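Local atomic coordinates of CT021 (Chlamydia trachomatis serovar L2, PDB entry 6UXD), a protein that is of unknown function but belongs to a family grouped with the LolA and LolB lipoprotein carriers, whose curved antiparallel sheet it probably shares. Residues A[122-126]-A[171-175]; A[16-21]-A[33-38]. One frame throughout, in Å; residues are numbered along the deposited sequence.

Contact 1: A[122-126]-A[171-175]; sequences APSHL and ILIYF
Residues 122-124 continue extended from strand 118-122 past the face of strand 170-176 that carries L172 and Y174, and the chain turns at H125 and L126. CA-CA distances are 8.2 Å for A122 to L172 and 8.3 Å for S124 to Y174; strand 152-158 lies between 118-122 and 170-176, with A122 bonded to A154, so that side chains bridge the gap. A122, still extended (phi/psi -152/159), directs its CB toward the strand, 4.1 Å from L172 CD1. S124 (chi1 t) sets OG 3.7 Å from Y174 CE2, at the ring edge, and OG also accepts a hydrogen bond from L126 N (3.2 Å), making an ST turn. At H125 the backbone bends (-121/28); its N donates to Y174 OH at 3.0 Å, while its CB lies 3.9 Å from L172 CD2. L126 (-59/-31; chi1 m, chi2 t) folds back so that CD2 sits over one face of the Y174 ring, 3.7 Å from the centroid and 22° off the normal, a CH-pi contact. Y174 reaches across with chi1 m and chi2 78°, its ring also meeting W186, and I148 touches both Y174 and L126. The arrangement is an ST turn beside a strand tyrosine, whose hydroxyl accepts from H125 N while L126 covers one face of its ring, on one face of an antiparallel sheet.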
loop_
_atom_site.group_PDB
_atom_site.type_symbol
_atom_site.label_atom_id
_atom_site.label_comp_id
_atom_site.label_asym_id
_atom_site.label_seq_id
_atom_site.Cartn_x
_atom_site.Cartn_y
_atom_site.Cartn_z
ATOM N N ALA A 122 13.037 11.265 -10.203
ATOM C CA ALA A 122 12.703 12.678 -10.271
ATOM C C ALA A 122 13.280 13.383 -9.047
ATOM O O ALA A 122 13.544 12.742 -8.019
ATOM C CB ALA A 122 11.178 12.884 -10.333
ATOM N N PRO A 123 13.467 14.697 -9.121
ATOM C CA PRO A 123 13.916 15.456 -7.942
ATOM C C PRO A 123 12.861 15.486 -6.849
ATOM O O PRO A 123 11.653 15.435 -7.114
ATOM C CB PRO A 123 14.161 16.873 -8.492
ATOM C CG PRO A 123 14.037 16.793 -9.958
ATOM C CD PRO A 123 13.203 15.584 -10.267
ATOM N N SER A 124 13.332 15.623 -5.600
ATOM C CA SER A 124 12.428 15.787 -4.471
ATOM C C SER A 124 11.716 17.140 -4.486
ATOM O O SER A 124 12.325 18.183 -4.720
ATOM C CB SER A 124 13.191 15.667 -3.142
ATOM O OG SER A 124 12.319 15.953 -2.058
ATOM N N HIS A 125 10.425 17.124 -4.190
ATOM C CA HIS A 125 9.687 18.354 -3.963
ATOM C C HIS A 125 9.071 18.381 -2.562
ATOM O O HIS A 125 8.033 19.005 -2.350
ATOM C CB HIS A 125 8.616 18.546 -5.035
ATOM C CG HIS A 125 9.176 18.943 -6.371
ATOM N ND1 HIS A 125 10.265 19.783 -6.506
ATOM C CD2 HIS A 125 8.811 18.599 -7.630
ATOM C CE1 HIS A 125 10.540 19.943 -7.789
ATOM N NE2 HIS A 125 9.668 19.241 -8.491
ATOM N N LEU A 126 9.680 17.683 -1.596
ATOM C CA LEU A 126 9.125 17.671 -0.241
ATOM C C LEU A 126 9.039 19.076 0.356
ATOM O O LEU A 126 8.131 19.350 1.154
ATOM C CB LEU A 126 9.951 16.759 0.681
ATOM C CG LEU A 126 9.906 15.251 0.368
ATOM C CD1 LEU A 126 10.909 14.510 1.201
ATOM C CD2 LEU A 126 8.531 14.669 0.600
ATOM N N ILE A 171 1.870 12.508 -10.096
ATOM C CA ILE A 171 2.081 11.786 -8.846
ATOM C C ILE A 171 3.568 11.812 -8.523
ATOM O O ILE A 171 4.417 11.702 -9.417
ATOM C CB ILE A 171 1.590 10.329 -8.929
ATOM C CG1 ILE A 171 0.130 10.283 -9.376
ATOM C CG2 ILE A 171 1.715 9.638 -7.576
ATOM C CD1 ILE A 171 -0.379 8.891 -9.626
ATOM N N LEU A 172 3.887 11.977 -7.248
ATOM C CA LEU A 172 5.270 11.912 -6.804
ATOM C C LEU A 172 5.325 10.927 -5.643
ATOM O O LEU A 172 4.591 11.075 -4.654
ATOM C CB LEU A 172 5.784 13.304 -6.431
ATOM C CG LEU A 172 7.297 13.528 -6.479
ATOM C CD1 LEU A 172 7.988 12.972 -7.713
ATOM C CD2 LEU A 172 7.563 15.023 -6.354
ATOM N N ILE A 173 6.162 9.901 -5.784
ATOM C CA ILE A 173 6.221 8.790 -4.837
ATOM C C ILE A 173 7.651 8.689 -4.329
ATOM O O ILE A 173 8.599 8.715 -5.123
ATOM C CB ILE A 173 5.786 7.453 -5.475
ATOM C CG1 ILE A 173 4.510 7.655 -6.288
ATOM C CG2 ILE A 173 5.554 6.398 -4.397
ATOM C CD1 ILE A 173 3.797 6.378 -6.704
ATOM N N TYR A 174 7.804 8.531 -3.014
ATOM C CA TYR A 174 9.121 8.459 -2.406
ATOM C C TYR A 174 9.345 7.049 -1.868
ATOM O O TYR A 174 8.470 6.484 -1.213
ATOM C CB TYR A 174 9.281 9.512 -1.293
ATOM C CG TYR A 174 9.122 10.944 -1.768
ATOM C CD1 TYR A 174 7.866 11.491 -2.001
ATOM C CD2 TYR A 174 10.228 11.745 -1.996
ATOM C CE1 TYR A 174 7.724 12.813 -2.450
ATOM C CE2 TYR A 174 10.095 13.064 -2.425
ATOM C CZ TYR A 174 8.851 13.583 -2.662
ATOM O OH TYR A 174 8.788 14.882 -3.110
ATOM N N PHE A 175 10.515 6.494 -2.156
ATOM C CA PHE A 175 10.914 5.192 -1.661
ATOM C C PHE A 175 12.248 5.323 -0.948
ATOM O O PHE A 175 13.102 6.131 -1.328
ATOM C CB PHE A 175 11.054 4.138 -2.783
ATOM C CG PHE A 175 9.762 3.770 -3.428
ATOM C CD1 PHE A 175 8.949 2.797 -2.876
ATOM C CD2 PHE A 175 9.359 4.384 -4.609
ATOM C CE1 PHE A 175 7.744 2.436 -3.492
ATOM C CE2 PHE A 175 8.162 4.035 -5.221
ATOM C CZ PHE A 175 7.353 3.061 -4.655
#

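Contact 2: A[16-21]-A[33-38]; sequences ARPGDY and FLIRQS
Two backbone hydrogen bonds join the loop 16-21 to strand 33-38: G19 N donates to I35 O at 2.9 Å, and I35 N donates to D20 O, also at 2.9 Å and nearly linear (175°). The loop is held in shape by R17 N donating to D20 OD2 (2.7 Å) and D20 N to R17 O (2.9 Å), the latter closing a type II beta turn over R17-D20. P18 (phi/psi -50/139) and G19 (90/-16) are its central residues; at G19 a CB would be jammed against the carbonyl of P18. D20 (chi1 m) is fixed further by a salt bridge from OD2 to R180 and a hydrogen bond from OD1 to H205. Beyond the turn the chain extends, and Y21 faces L34 as an antiparallel non-hydrogen-bonded pair (CA-CA 4.4 Å), with a CA-H...O contact from Y21 CA to F33 O at 3.1 Å. A second such contact links P18 CA to I35 O (3.4 Å). Around this frame, I35 (chi1 m, chi2 m) points toward the loop and brings CG1 to 3.8 Å from A16 CB. The P18 ring lies along the strand's end, its CG 3.8 Å from S38 N. Y21 CB and L34 CD1 approach to 4.3 Å, while chi1 p carries the tyrosine ring away, its OH hydrogen-bonded to E202. This is a G1 beta bulge, G19 and D20 opposite I35, combined with a type II turn, at the open end of the hairpin formed by 21-26 and 29-38.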
loop_
_atom_site.group_PDB
_atom_site.type_symbol
_atom_site.label_atom_id
_atom_site.label_comp_id
_atom_site.label_asym_id
_atom_site.label_seq_id
_atom_site.Cartn_x
_atom_site.Cartn_y
_atom_site.Cartn_z
ATOM N N ALA A 16 9.278 -6.971 -2.651
ATOM C CA ALA A 16 9.084 -7.209 -1.226
ATOM C C ALA A 16 9.141 -8.704 -0.933
ATOM O O ALA A 16 9.059 -9.537 -1.830
ATOM C CB ALA A 16 7.750 -6.643 -0.747
ATOM N N ARG A 17 9.286 -9.040 0.349
ATOM C CA ARG A 17 9.326 -10.429 0.794
ATOM C C ARG A 17 8.149 -10.751 1.699
ATOM O O ARG A 17 7.611 -9.856 2.360
ATOM C CB ARG A 17 10.622 -10.725 1.553
ATOM C CG ARG A 17 11.850 -10.401 0.741
ATOM C CD ARG A 17 13.115 -10.614 1.532
ATOM N NE ARG A 17 14.271 -10.147 0.769
ATOM C CZ ARG A 17 15.473 -9.917 1.288
ATOM N NH1 ARG A 17 15.693 -10.103 2.591
ATOM N NH2 ARG A 17 16.453 -9.493 0.500
ATOM N N PRO A 18 7.730 -12.023 1.764
ATOM C CA PRO A 18 6.687 -12.407 2.721
ATOM C C PRO A 18 6.995 -11.917 4.125
ATOM O O PRO A 18 8.129 -11.990 4.593
ATOM C CB PRO A 18 6.690 -13.937 2.657
ATOM C CG PRO A 18 7.101 -14.228 1.247
ATOM C CD PRO A 18 8.120 -13.154 0.900
ATOM N N GLY A 19 5.957 -11.436 4.801
ATOM C CA GLY A 19 6.089 -10.803 6.082
ATOM C C GLY A 19 6.307 -9.297 6.027
ATOM O O GLY A 19 6.155 -8.632 7.050
ATOM N N ASP A 20 6.687 -8.750 4.873
ATOM C CA ASP A 20 6.816 -7.306 4.729
ATOM C C ASP A 20 5.448 -6.643 4.792
ATOM O O ASP A 20 4.477 -7.144 4.224
ATOM C CB ASP A 20 7.493 -6.955 3.412
ATOM C CG ASP A 20 8.951 -7.319 3.401
ATOM O OD1 ASP A 20 9.438 -7.764 4.460
ATOM O OD2 ASP A 20 9.598 -7.180 2.341
ATOM N N TYR A 21 5.367 -5.507 5.497
ATOM C CA TYR A 21 4.096 -4.831 5.682
ATOM C C TYR A 21 4.311 -3.322 5.684
ATOM O O TYR A 21 5.439 -2.832 5.785
ATOM C CB TYR A 21 3.402 -5.274 6.957
ATOM C CG TYR A 21 3.974 -4.648 8.201
ATOM C CD1 TYR A 21 3.394 -3.527 8.775
ATOM C CD2 TYR A 21 5.103 -5.172 8.784
ATOM C CE1 TYR A 21 3.945 -2.950 9.926
ATOM C CE2 TYR A 21 5.650 -4.619 9.897
ATOM C CZ TYR A 21 5.073 -3.514 10.477
ATOM O OH TYR A 21 5.644 -2.981 11.612
ATOM N N PHE A 33 -1.157 -3.101 4.616
ATOM C CA PHE A 33 -0.730 -3.938 3.505
ATOM C C PHE A 33 0.245 -4.994 4.005
ATOM O O PHE A 33 1.196 -4.671 4.719
ATOM C CB PHE A 33 -0.039 -3.125 2.411
ATOM C CG PHE A 33 -0.941 -2.154 1.702
ATOM C CD1 PHE A 33 -1.328 -0.971 2.315
ATOM C CD2 PHE A 33 -1.375 -2.415 0.414
ATOM C CE1 PHE A 33 -2.153 -0.072 1.657
ATOM C CE2 PHE A 33 -2.197 -1.532 -0.243
ATOM C CZ PHE A 33 -2.583 -0.353 0.377
ATOM N N LEU A 34 0.035 -6.244 3.596
ATOM C CA LEU A 34 0.861 -7.360 4.043
ATOM C C LEU A 34 1.179 -8.269 2.868
ATOM O O LEU A 34 0.271 -8.679 2.143
ATOM C CB LEU A 34 0.157 -8.164 5.136
ATOM C CG LEU A 34 0.798 -9.507 5.518
ATOM C CD1 LEU A 34 2.217 -9.308 6.030
ATOM C CD2 LEU A 34 -0.041 -10.243 6.565
ATOM N N ILE A 35 2.460 -8.577 2.678
ATOM C CA ILE A 35 2.891 -9.537 1.673
ATOM C C ILE A 35 2.819 -10.919 2.310
ATOM O O ILE A 35 3.518 -11.187 3.291
ATOM C CB ILE A 35 4.324 -9.245 1.195
ATOM C CG1 ILE A 35 4.478 -7.817 0.663
ATOM C CG2 ILE A 35 4.756 -10.324 0.217
ATOM C CD1 ILE A 35 3.606 -7.466 -0.527
ATOM N N ARG A 36 2.010 -11.812 1.747
ATOM C CA ARG A 36 1.788 -13.095 2.411
ATOM C C ARG A 36 2.555 -14.251 1.807
ATOM O O ARG A 36 2.959 -15.158 2.536
ATOM C CB ARG A 36 0.304 -13.434 2.407
ATOM C CG ARG A 36 -0.419 -12.498 3.287
ATOM C CD ARG A 36 -1.752 -13.010 3.644
ATOM N NE ARG A 36 -1.671 -14.339 4.218
ATOM C CZ ARG A 36 -2.734 -14.999 4.640
ATOM N NH1 ARG A 36 -3.930 -14.435 4.533
ATOM N NH2 ARG A 36 -2.607 -16.209 5.156
ATOM N N GLN A 37 2.784 -14.235 0.509
ATOM C CA GLN A 37 3.405 -15.366 -0.148
ATOM C C GLN A 37 3.918 -14.875 -1.480
ATOM O O GLN A 37 3.251 -14.075 -2.135
ATOM C CB GLN A 37 2.400 -16.496 -0.328
ATOM C CG GLN A 37 2.957 -17.728 -0.957
ATOM C CD GLN A 37 1.964 -18.865 -0.855
ATOM O OE1 GLN A 37 1.812 -19.484 0.206
ATOM N NE2 GLN A 37 1.243 -19.112 -1.939
ATOM N N SER A 38 5.111 -15.321 -1.855
ATOM C CA SER A 38 5.728 -14.912 -3.107
ATOM C C SER A 38 6.354 -16.130 -3.770
ATOM O O SER A 38 7.163 -16.831 -3.159
ATOM C CB SER A 38 6.795 -13.832 -2.873
ATOM O OG SER A 38 6.675 -12.791 -3.818
#

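Contact 2 is completed first along the chain, and contact 1 follows it in series. Their centres lie 24 Å apart and their nearest atoms about 9 Å, so the two do not touch, yet both belong to one curved antiparallel sheet. A run of neighbouring strands connects them: 21-26, which continues from the turn of contact 2, pairs with 196-204, then come 186-189 and 170-176, the strand of contact 1. Each contact joins a largely irregular segment to a strand, the one running into 21-26, the other out of 118-122. Both thus attach loops to different parts of that sheet, which, rather than the contacts, probably relates the protein to LolA and LolB.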